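Local coordinates for protein N-isopropylammelide isopropylaminohydrolase (Burkholderia multivorans ATCC 17616, PDB 6NBO) that belongs to the amidohydrolase family, enzymes built on a metal-binding TIM-barrel fold, and carries zinc ions in its barrel, at residues G163-P168 with V198-V203; L188-I193 with L219-S224. All coordinates share one frame; numbering follows the deposited sequence.

Interaction 1 (G163-P168 with V198-V203); sequences GVLKRP and VKAVDV
L165 and A200 are the residues whose CA atoms come nearest across the contact, 6.6 Å apart. Residues 163-168 are loop, bent by a type I beta turn from V164 to R167 that R167 N closes on V164 O, whereas 198-203 is a run within helix 197-211. The turn presents L165 to the helix, and this side chain carries most of the contact. Its CG lies anti to the carbonyl carbon (chi1 -66°), and beyond it the two methyls diverge: CD1 comes 3.6 Å from A200 N and also meets the methyl of A200, while CD2 comes 4.0 Å from V203 CG2. In this TIM-barrel fold the contact sets the connection between strand 153-159 and helix 170-180 against the helix that follows strand 184-188. E194, from the loop leading into that helix, accepts hydrogen bonds from V164 N and L165 N through its carboxylate. K199 passes obliquely across L165, its extended chain lending CB, CG and CE to the apolar contact. A water 2.7 Å from L165 O donates to that carbonyl and accepts a weak bond from K199 NZ. V164 CG1 rests 4.2 Å from V203 CG1, and T170 and L174 of helix 170-180 also touch V164.

Interaction 2 (L188-I193 with L219-S224); sequences LDPCAI and LHERGS
D189 grips H220 at two points, one through each carboxylate oxygen. The carboxylate and imidazole planes stand 77° apart, and the side chains cross at about a right angle. D189 OD2 lies close to the ring plane at the edge of H220, 2.9 Å from ND1, which donates to it on the syn side with an N-H...O angle of 159°. D189 OD1 offers its own syn lone pair to the backbone of H220, taking H220 N at 2.8 Å. The carboxylate thus bridges main chain and ring.

E221, the next residue, reaches back in the other direction. Its CG is anti to the carbonyl carbon, and the extended chain (chi2 175°) sends CD out toward 190-193, where two successive peptide N-H groups lie in a run of helical backbone angles. E221 OE2 accepts hydrogen bonds from both: C191 N, 2.7 Å away, meets its syn lone pair, and A192 N, 2.8 Å away, comes from above the carboxylate plane. The other oxygen, OE1, is hydrogen-bonded to S229 OG of helix 223-239. Beside these polar groups, P190 CD packs 3.9 Å from L219 CD1.

The setting is the loops following two neighbouring barrel strands, 184-188 and 215-219, beside the metal site. H218, a zinc ligand, is joined by backbone hydrogen bonding to D189; the H220 side chain is about 4 Å from a zinc ion, and its ring meets that of H250, another ligand. With ND1 committed to D189 as a donor and H220 N held by the same carboxylate, the two bonds should hold the imidazole's rotation beside the metal. D189 OD1 and E221 OE2 stand 4.5 Å apart, and the N-H donors gathered by each carboxylate would be expected to offset the repulsion between them.

Followed from the N terminus, the four segments alternate: 163-168 and 188-193 come first, then their respective partners 198-203 and 219-224, so the two contacts cross and neither nests within the other. Interaction 1 closes a loop holding helix 170-180 and strand 184-188; interaction 2 closes one holding the whole of helix 197-211 and most of strand 215-219. Together they tie three successive strand-to-helix connections of the barrel, after strands 153-159, 184-188 and 215-219. Their centres are 13 Å apart, and they meet directly where V201 CG2 packs 4.0 Å from P190 CG and where G163 touches I193, linking the outer helical layer to the neighbourhood of the zinc site.

Interaction 1 (G163-P168 with V198-V203)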
loop_
_atom_site.group_PDB
_atom_site.type_symbol
_atom_site.label_atom_id
_atom_site.label_comp_id
_atom_site.label_asym_id
_atom_site.label_seq_id
_atom_site.Cartn_x
_atom_site.Cartn_y
_atom_site.Cartn_z
ATOM N N GLY A 163 15.517 -4.999 13.500
ATOM C CA GLY A 163 15.181 -6.093 14.391
ATOM C C GLY A 163 14.734 -5.608 15.766
ATOM O O GLY A 163 14.921 -4.455 16.151
ATOM N N VAL A 164 14.138 -6.530 16.523
ATOM C CA VAL A 164 13.603 -6.254 17.857
ATOM C C VAL A 164 14.427 -6.931 18.953
ATOM O O VAL A 164 14.855 -6.283 19.911
ATOM C CB VAL A 164 12.124 -6.686 17.955
ATOM C CG1 VAL A 164 11.554 -6.326 19.337
ATOM C CG2 VAL A 164 11.320 -6.067 16.846
ATOM N N LEU A 165 14.626 -8.250 18.843
ATOM C CA LEU A 165 15.097 -9.029 19.988
ATOM C C LEU A 165 16.505 -8.640 20.414
ATOM O O LEU A 165 16.814 -8.619 21.613
ATOM C CB LEU A 165 15.050 -10.525 19.666
ATOM C CG LEU A 165 13.671 -11.134 19.448
ATOM C CD1 LEU A 165 13.815 -12.666 19.305
ATOM C CD2 LEU A 165 12.772 -10.778 20.612
ATOM N N LYS A 166 17.386 -8.373 19.459
ATOM C CA LYS A 166 18.787 -8.144 19.772
ATOM C C LYS A 166 19.104 -6.685 20.053
ATOM O O LYS A 166 20.269 -6.348 20.257
ATOM C CB LYS A 166 19.669 -8.641 18.627
ATOM C CG LYS A 166 19.546 -10.136 18.374
ATOM C CD LYS A 166 20.522 -10.598 17.309
ATOM C CE LYS A 166 19.807 -10.933 16.015
ATOM N NZ LYS A 166 20.151 -12.316 15.556
ATOM N N ARG A 167 18.110 -5.812 20.061
ATOM C CA ARG A 167 18.348 -4.383 20.252
ATOM C C ARG A 167 17.559 -3.932 21.472
ATOM O O ARG A 167 16.354 -3.644 21.365
ATOM C CB ARG A 167 17.964 -3.597 18.996
ATOM C CG ARG A 167 18.881 -3.939 17.817
ATOM C CD ARG A 167 18.581 -3.136 16.560
ATOM N NE ARG A 167 18.668 -1.701 16.807
ATOM C CZ ARG A 167 19.731 -0.950 16.538
ATOM N NH1 ARG A 167 20.815 -1.491 15.986
ATOM N NH2 ARG A 167 19.708 0.351 16.825
ATOM N N PRO A 168 18.196 -3.871 22.643
ATOM C CA PRO A 168 17.472 -3.584 23.890
ATOM C C PRO A 168 16.613 -2.335 23.793
ATOM O O PRO A 168 17.030 -1.307 23.251
ATOM C CB PRO A 168 18.599 -3.399 24.912
ATOM C CG PRO A 168 19.730 -4.216 24.368
ATOM C CD PRO A 168 19.634 -4.102 22.873
ATOM N N VAL A 198 10.395 -18.102 17.521
ATOM C CA VAL A 198 9.268 -18.228 18.436
ATOM C C VAL A 198 9.212 -17.023 19.362
ATOM O O VAL A 198 8.151 -16.420 19.560
ATOM C CB VAL A 198 9.358 -19.554 19.207
ATOM C CG1 VAL A 198 8.388 -19.574 20.388
ATOM C CG2 VAL A 198 9.080 -20.725 18.254
ATOM N N LYS A 199 10.356 -16.637 19.924
ATOM C CA LYS A 199 10.378 -15.466 20.789
ATOM C C LYS A 199 9.999 -14.210 20.015
ATOM O O LYS A 199 9.233 -13.377 20.508
ATOM C CB LYS A 199 11.753 -15.308 21.430
ATOM C CG LYS A 199 11.804 -14.183 22.455
ATOM C CD LYS A 199 13.128 -14.166 23.199
ATOM C CE LYS A 199 13.242 -12.922 24.084
ATOM N NZ LYS A 199 14.636 -12.712 24.571
ATOM N N ALA A 200 10.495 -14.075 18.784
ATOM C CA ALA A 200 10.181 -12.888 17.996
ATOM C C ALA A 200 8.682 -12.794 17.712
ATOM O O ALA A 200 8.068 -11.737 17.895
ATOM C CB ALA A 200 10.984 -12.893 16.694
ATOM N N VAL A 201 8.069 -13.894 17.282
ATOM C CA VAL A 201 6.645 -13.846 16.973
ATOM C C VAL A 201 5.835 -13.564 18.235
ATOM O O VAL A 201 4.866 -12.795 18.209
ATOM C CB VAL A 201 6.214 -15.151 16.282
ATOM C CG1 VAL A 201 4.709 -15.260 16.231
ATOM C CG2 VAL A 201 6.809 -15.209 14.877
ATOM N N ASP A 202 6.211 -14.176 19.355
ATOM C CA ASP A 202 5.474 -13.946 20.590
ATOM C C ASP A 202 5.628 -12.502 21.069
ATOM O O ASP A 202 4.659 -11.892 21.535
ATOM C CB ASP A 202 5.938 -14.929 21.664
ATOM C CG ASP A 202 5.483 -16.373 21.398
ATOM O OD1 ASP A 202 4.640 -16.618 20.503
ATOM O OD2 ASP A 202 5.985 -17.268 22.097
ATOM N N VAL A 203 6.824 -11.923 20.947
ATOM C CA VAL A 203 7.017 -10.538 21.385
ATOM C C VAL A 203 6.164 -9.589 20.546
ATOM O O VAL A 203 5.436 -8.739 21.076
ATOM C CB VAL A 203 8.507 -10.154 21.338
ATOM C CG1 VAL A 203 8.677 -8.633 21.405
ATOM C CG2 VAL A 203 9.276 -10.820 22.490
HETATM O O HOH W 1 15.000 -9.482 23.387
#

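Interaction 2 (L188-I193 with L219-S224)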
loop_
_atom_site.group_PDB
_atom_site.type_symbol
_atom_site.label_atom_id
_atom_site.label_comp_id
_atom_site.label_asym_id
_atom_site.label_seq_id
_atom_site.Cartn_x
_atom_site.Cartn_y
_atom_site.Cartn_z
ATOM N N LEU A 188 10.003 -8.289 10.983
ATOM C CA LEU A 188 10.588 -8.973 9.840
ATOM C C LEU A 188 11.248 -10.274 10.273
ATOM O O LEU A 188 11.630 -10.447 11.433
ATOM C CB LEU A 188 11.600 -8.093 9.101
ATOM C CG LEU A 188 12.995 -7.813 9.668
ATOM C CD1 LEU A 188 13.817 -7.023 8.644
ATOM C CD2 LEU A 188 12.918 -7.051 10.992
ATOM N N ASP A 189 11.349 -11.194 9.304
ATOM C CA ASP A 189 12.208 -12.379 9.287
ATOM C C ASP A 189 12.517 -12.940 10.671
ATOM O O ASP A 189 13.631 -12.770 11.197
ATOM C CB ASP A 189 13.481 -12.037 8.531
ATOM C CG ASP A 189 13.184 -11.509 7.132
ATOM O OD1 ASP A 189 12.069 -11.771 6.623
ATOM O OD2 ASP A 189 14.051 -10.839 6.542
ATOM N N PRO A 190 11.559 -13.657 11.263
ATOM C CA PRO A 190 11.748 -14.163 12.631
ATOM C C PRO A 190 12.939 -15.095 12.764
ATOM O O PRO A 190 13.527 -15.179 13.849
ATOM C CB PRO A 190 10.423 -14.893 12.914
ATOM C CG PRO A 190 9.430 -14.246 11.973
ATOM C CD PRO A 190 10.221 -13.962 10.729
ATOM N N CYS A 191 13.322 -15.794 11.696
ATOM C CA CYS A 191 14.527 -16.619 11.730
ATOM C C CYS A 191 15.769 -15.831 11.319
ATOM O O CYS A 191 16.738 -15.747 12.076
ATOM C CB CYS A 191 14.375 -17.843 10.816
ATOM S SG CYS A 191 13.268 -19.125 11.430
ATOM N N ALA A 192 15.757 -15.270 10.110
ATOM C CA ALA A 192 16.991 -14.747 9.522
ATOM C C ALA A 192 17.476 -13.493 10.238
ATOM O O ALA A 192 18.687 -13.271 10.366
ATOM C CB ALA A 192 16.781 -14.453 8.035
ATOM N N ILE A 193 16.563 -12.643 10.681
ATOM C CA ILE A 193 16.931 -11.402 11.359
ATOM C C ILE A 193 16.879 -11.560 12.873
ATOM O O ILE A 193 17.847 -11.263 13.566
ATOM C CB ILE A 193 16.034 -10.242 10.876
ATOM C CG1 ILE A 193 16.342 -9.907 9.411
ATOM C CG2 ILE A 193 16.226 -9.004 11.771
ATOM C CD1 ILE A 193 17.701 -9.274 9.200
ATOM N N LEU A 219 8.368 -10.512 5.245
ATOM C CA LEU A 219 8.894 -11.874 5.262
ATOM C C LEU A 219 9.701 -12.068 3.985
ATOM O O LEU A 219 9.138 -12.406 2.938
ATOM C CB LEU A 219 7.775 -12.916 5.393
ATOM C CG LEU A 219 8.327 -14.324 5.655
ATOM C CD1 LEU A 219 9.144 -14.358 6.955
ATOM C CD2 LEU A 219 7.227 -15.372 5.691
ATOM N N HIS A 220 11.014 -11.841 4.077
ATOM C CA HIS A 220 11.918 -12.076 2.956
ATOM C C HIS A 220 12.478 -13.486 2.934
ATOM O O HIS A 220 13.125 -13.857 1.948
ATOM C CB HIS A 220 13.128 -11.137 2.992
ATOM C CG HIS A 220 12.798 -9.705 3.239
ATOM N ND1 HIS A 220 12.846 -9.138 4.494
ATOM C CD2 HIS A 220 12.441 -8.715 2.388
ATOM C CE1 HIS A 220 12.525 -7.859 4.407
ATOM N NE2 HIS A 220 12.271 -7.581 3.141
ATOM N N GLU A 221 12.292 -14.250 4.007
ATOM C CA GLU A 221 12.989 -15.519 4.146
ATOM C C GLU A 221 12.604 -16.458 3.016
ATOM O O GLU A 221 11.435 -16.571 2.643
ATOM C CB GLU A 221 12.676 -16.145 5.500
ATOM C CG GLU A 221 13.156 -15.298 6.672
ATOM C CD GLU A 221 12.722 -15.866 8.005
ATOM O OE1 GLU A 221 11.916 -16.824 8.017
ATOM O OE2 GLU A 221 13.207 -15.379 9.039
ATOM N N ARG A 222 13.605 -17.125 2.462
ATOM C CA ARG A 222 13.410 -17.965 1.297
ATOM C C ARG A 222 13.138 -19.403 1.708
ATOM O O ARG A 222 13.562 -19.853 2.778
ATOM C CB ARG A 222 14.644 -17.890 0.405
ATOM C CG ARG A 222 14.960 -16.473 -0.040
ATOM C CD ARG A 222 13.977 -16.030 -1.116
ATOM N NE ARG A 222 13.928 -17.030 -2.176
ATOM C CZ ARG A 222 14.806 -17.098 -3.170
ATOM N NH1 ARG A 222 15.786 -16.205 -3.250
ATOM N NH2 ARG A 222 14.704 -18.052 -4.084
ATOM N N GLY A 223 12.406 -20.117 0.849
ATOM C CA GLY A 223 12.342 -21.575 0.937
ATOM C C GLY A 223 11.733 -22.079 2.231
ATOM O O GLY A 223 10.760 -21.526 2.748
ATOM N N SER A 224 12.325 -23.154 2.768
ATOM C CA SER A 224 11.754 -23.842 3.926
ATOM C C SER A 224 11.803 -22.988 5.189
ATOM O O SER A 224 10.903 -23.078 6.034
ATOM C CB SER A 224 12.495 -25.162 4.155
ATOM O OG SER A 224 13.894 -24.951 4.108
#